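Amphiphysin (Drosophila melanogaster, PDB 1URU) probably binds and senses curved membranes through its dimeric, coiled-coil BAR domain and takes part in endocytosis. Local coordinates at residues Glu37-Asp40 with Asp41-Asn45; Gln116-Ile119 with Pro120-Tyr124. One frame throughout, in Å; residues are numbered along the deposited sequence.

Interaction 1 (Glu37-Asp40 with Asp41-Asn45); sequences EIFD and DHLNN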
# COMPACT_ATOMS: atom_id res chain seq x y z
N GLU A 37 -20.01 0.46 -43.15
CA GLU A 37 -18.97 1.37 -42.66
C GLU A 37 -19.38 1.91 -41.30
O GLU A 37 -18.55 2.06 -40.42
CB GLU A 37 -18.71 2.50 -43.67
CG GLU A 37 -18.09 2.04 -45.00
CD GLU A 37 -17.80 3.19 -45.96
OE1 GLU A 37 -18.61 4.15 -46.05
OE2 GLU A 37 -16.75 3.16 -46.64
N ILE A 38 -20.67 2.17 -41.11
CA ILE A 38 -21.21 2.52 -39.79
C ILE A 38 -20.96 1.40 -38.79
O ILE A 38 -20.67 1.66 -37.64
CB ILE A 38 -22.75 2.83 -39.89
CG1 ILE A 38 -22.97 4.26 -40.38
CG2 ILE A 38 -23.49 2.60 -38.57
CD1 ILE A 38 -24.19 4.41 -41.27
N PHE A 39 -21.13 0.15 -39.22
CA PHE A 39 -20.98 -1.00 -38.33
C PHE A 39 -19.53 -1.06 -37.88
O PHE A 39 -19.26 -1.30 -36.71
CB PHE A 39 -21.35 -2.30 -39.05
CG PHE A 39 -21.28 -3.52 -38.19
CD1 PHE A 39 -22.43 -4.02 -37.59
CD2 PHE A 39 -20.08 -4.20 -38.00
CE1 PHE A 39 -22.37 -5.15 -36.79
CE2 PHE A 39 -20.02 -5.34 -37.20
CZ PHE A 39 -21.16 -5.81 -36.59
N ASP A 40 -18.61 -0.86 -38.82
CA ASP A 40 -17.19 -0.89 -38.56
C ASP A 40 -16.82 0.13 -37.52
O ASP A 40 -16.01 -0.14 -36.66
CB ASP A 40 -16.40 -0.57 -39.82
CG ASP A 40 -15.91 -1.81 -40.51
OD1 ASP A 40 -14.70 -2.10 -40.37
OD2 ASP A 40 -16.66 -2.56 -41.20
N ASP A 41 -17.38 1.33 -37.62
CA ASP A 41 -17.10 2.39 -36.67
C ASP A 41 -17.58 1.99 -35.29
O ASP A 41 -16.91 2.28 -34.31
CB ASP A 41 -17.75 3.71 -37.10
CG ASP A 41 -17.00 4.40 -38.23
OD1 ASP A 41 -15.95 3.90 -38.66
OD2 ASP A 41 -17.40 5.44 -38.78
N HIS A 42 -18.73 1.32 -35.23
CA HIS A 42 -19.25 0.77 -33.97
C HIS A 42 -18.30 -0.25 -33.37
O HIS A 42 -18.17 -0.34 -32.15
CB HIS A 42 -20.59 0.09 -34.18
CG HIS A 42 -21.74 1.03 -34.38
ND1 HIS A 42 -22.14 1.93 -33.41
CD2 HIS A 42 -22.57 1.20 -35.42
CE1 HIS A 42 -23.18 2.61 -33.86
NE2 HIS A 42 -23.46 2.19 -35.08
N LEU A 43 -17.68 -1.04 -34.23
CA LEU A 43 -16.66 -1.99 -33.82
C LEU A 43 -15.43 -1.33 -33.22
O LEU A 43 -14.90 -1.85 -32.26
CB LEU A 43 -16.20 -2.84 -35.01
CG LEU A 43 -17.10 -3.96 -35.49
CD1 LEU A 43 -16.30 -4.86 -36.42
CD2 LEU A 43 -17.67 -4.76 -34.33
N ASN A 44 -14.96 -0.23 -33.81
CA ASN A 44 -13.75 0.42 -33.33
C ASN A 44 -14.00 0.95 -31.96
O ASN A 44 -13.14 0.88 -31.10
CB ASN A 44 -13.29 1.56 -34.23
CG ASN A 44 -12.76 1.07 -35.55
OD1 ASN A 44 -12.74 -0.14 -35.85
ND2 ASN A 44 -12.34 2.02 -36.39
N ASN A 45 -15.21 1.46 -31.76
CA ASN A 45 -15.64 2.03 -30.50
C ASN A 45 -15.77 0.98 -29.42
O ASN A 45 -15.59 1.27 -28.27
CB ASN A 45 -17.01 2.69 -30.66
CG ASN A 45 -16.94 4.03 -31.38
OD1 ASN A 45 -15.86 4.55 -31.67
ND2 ASN A 45 -18.12 4.58 -31.68
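Ile-38 and Phe-39 meet His-42 and Leu-43 one turn further along helix 35-84, the first long helix of the BAR-domain three-helix coiled coil, close to its N-terminal end. Four consecutive i to i+4 backbone bonds carry the segment: Asp-41 N to Glu-37 O, His-42 N to Ile-38 O, Leu-43 N to Phe-39 O and Asn-44 N to Asp-40 O, all of regular alpha-helical length.

The apolar contact lies on the side turned to the rest of the bundle. The ring of Phe-39 swings toward the next turn because CG stands anti to the backbone N (chi1 -177°), and its CE2 comes to 3.7 Å from Leu-43 CG, with both leucine methyls close by. Beyond this pair, Phe-39 takes a cation-pi contact from Arg-138 and an edge-to-face contact from His-190, while Leu-43 touches Val-135, so residues of helices 92-156 and 172-239 close over it.

Among the polar side chains, Asp-41 turns its carboxylate back along the helix, and OD2 forms a salt bridge with Arg-33, a residue preceding the helix.

The side chains of Ile-38 and His-42 extend alongside each other in a common direction. Phe-39 CA sits at the edge of the imidazole, in its plane, while His-42 CD2 lies 3.0 Å from Ile-38 O and His-42 NE2 3.5 Å from the methyl CG2 of Ile-38.

Interaction 2 (Gln116-Ile119 with Pro120-Tyr124); sequences QVLI and PLNTY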
# COMPACT_ATOMS: atom_id res chain seq x y z
N GLN A 116 -18.24 -3.11 -3.15
CA GLN A 116 -19.05 -2.05 -3.77
C GLN A 116 -18.45 -1.51 -5.08
O GLN A 116 -19.17 -1.32 -6.04
CB GLN A 116 -19.30 -0.89 -2.78
CG GLN A 116 -20.47 -1.10 -1.82
CD GLN A 116 -20.23 -2.20 -0.78
OE1 GLN A 116 -19.35 -2.09 0.08
NE2 GLN A 116 -21.00 -3.28 -0.87
N VAL A 117 -17.13 -1.29 -5.14
CA VAL A 117 -16.50 -0.69 -6.33
C VAL A 117 -16.17 -1.73 -7.36
O VAL A 117 -16.40 -1.52 -8.55
CB VAL A 117 -15.17 0.05 -6.05
CG1 VAL A 117 -14.72 0.79 -7.29
CG2 VAL A 117 -15.27 1.01 -4.89
N LEU A 118 -15.61 -2.85 -6.89
CA LEU A 118 -15.01 -3.85 -7.77
C LEU A 118 -16.03 -4.64 -8.53
O LEU A 118 -15.84 -4.83 -9.72
CB LEU A 118 -14.11 -4.82 -6.99
CG LEU A 118 -13.59 -6.03 -7.79
CD1 LEU A 118 -12.62 -5.60 -8.87
CD2 LEU A 118 -12.93 -7.01 -6.87
N ILE A 119 -17.09 -5.13 -7.86
CA ILE A 119 -18.04 -6.06 -8.49
C ILE A 119 -18.77 -5.44 -9.70
O ILE A 119 -18.87 -6.09 -10.74
CB ILE A 119 -19.06 -6.67 -7.47
CG1 ILE A 119 -18.53 -7.96 -6.84
CG2 ILE A 119 -20.37 -7.06 -8.13
CD1 ILE A 119 -17.73 -7.73 -5.64
N PRO A 120 -19.32 -4.23 -9.59
CA PRO A 120 -19.85 -3.57 -10.79
C PRO A 120 -18.82 -3.49 -11.89
O PRO A 120 -19.20 -3.54 -13.05
CB PRO A 120 -20.24 -2.18 -10.27
CG PRO A 120 -20.61 -2.41 -8.91
CD PRO A 120 -19.60 -3.43 -8.39
N LEU A 121 -17.54 -3.34 -11.55
CA LEU A 121 -16.49 -3.21 -12.57
C LEU A 121 -16.27 -4.52 -13.30
O LEU A 121 -16.09 -4.52 -14.52
CB LEU A 121 -15.18 -2.73 -11.96
CG LEU A 121 -13.96 -2.50 -12.87
CD1 LEU A 121 -14.26 -1.64 -14.09
CD2 LEU A 121 -12.80 -1.92 -12.02
N ASN A 122 -16.33 -5.62 -12.54
CA ASN A 122 -16.16 -6.97 -13.07
C ASN A 122 -17.37 -7.36 -13.89
O ASN A 122 -17.23 -8.08 -14.87
CB ASN A 122 -15.94 -8.01 -11.94
CG ASN A 122 -14.55 -7.93 -11.30
OD1 ASN A 122 -13.58 -7.46 -11.89
ND2 ASN A 122 -14.46 -8.39 -10.07
N THR A 123 -18.55 -6.86 -13.51
CA THR A 123 -19.80 -7.14 -14.22
C THR A 123 -19.91 -6.38 -15.57
O THR A 123 -20.33 -6.94 -16.58
CB THR A 123 -20.99 -6.79 -13.33
OG1 THR A 123 -21.10 -7.75 -12.28
CG2 THR A 123 -22.30 -6.92 -14.05
N TYR A 124 -19.53 -5.12 -15.55
CA TYR A 124 -19.53 -4.28 -16.73
C TYR A 124 -18.47 -4.77 -17.67
O TYR A 124 -18.67 -4.82 -18.89
CB TYR A 124 -19.27 -2.83 -16.32
CG TYR A 124 -18.91 -1.87 -17.44
CD1 TYR A 124 -19.90 -1.30 -18.26
CD2 TYR A 124 -17.58 -1.52 -17.66
CE1 TYR A 124 -19.55 -0.41 -19.29
CE2 TYR A 124 -17.23 -0.64 -18.66
CZ TYR A 124 -18.20 -0.07 -19.47
OH TYR A 124 -17.78 0.83 -20.43
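The backbone of Gln-116 to Tyr-124 stays helical but kinks at Pro-120, whose nitrogen has no hydrogen to give to the preceding turn. Its CD instead sits 3.2 Å from Gln-116 O, and Leu-121 N is 3.7 Å from Val-117 O. Leu-121 N makes a weak bond to Leu-118 O (2.9 Å, 121° at the hydrogen), and regular i to i+4 bonding resumes with Asn-122 N to Leu-118 O.

Thr-123 grips Ile-119 O twice, through its backbone N and through OG1 at 3.2 Å, the hydroxyl coming from above the carbonyl plane. With CG beside its backbone N (chi1 -73°), Asn-122 lays its amide against Leu-118, ND2 being 3.4 Å from Leu-118 CG. Its OD1 accepts a hydrogen bond from Gln-57 of helix 35-84. An alanine here would remove the amide, which would probably leave Gln-57 NE2 without this acceptor and uncover one side of the Leu-118 side chain.

Val-117 and Leu-121 pack on both neighbouring helices, through Phe-60 and Asn-207, and Leu-56 and Phe-203. The whole is a proline kink within a long helix of the BAR three-helix coiled coil, a fold in which kinked helices, together with the angle between the subunits, shape the curved dimer.

Interactions 1 and 2 are both local contacts within single helices, mainly between residues four apart, the first near the start of helix 35-84 and the second midway along helix 92-156. Their centres are 26 Å apart and their nearest atoms about 8 Å, without touching. The regular backbone bonding of 37-45 contrasts with the break at Pro-120 in 116-124. Helix 172-239 links the two regions: it meets interaction 1 through His-190 and Pro-194, and interaction 2 through Phe-203 and Asn-207. Helix 35-84 also runs on from 37-45 to reach 116-124, where Gln-49 and Gln-57 bond to Tyr-124 and Asn-122. Neither contact touches the second chain of the assembly.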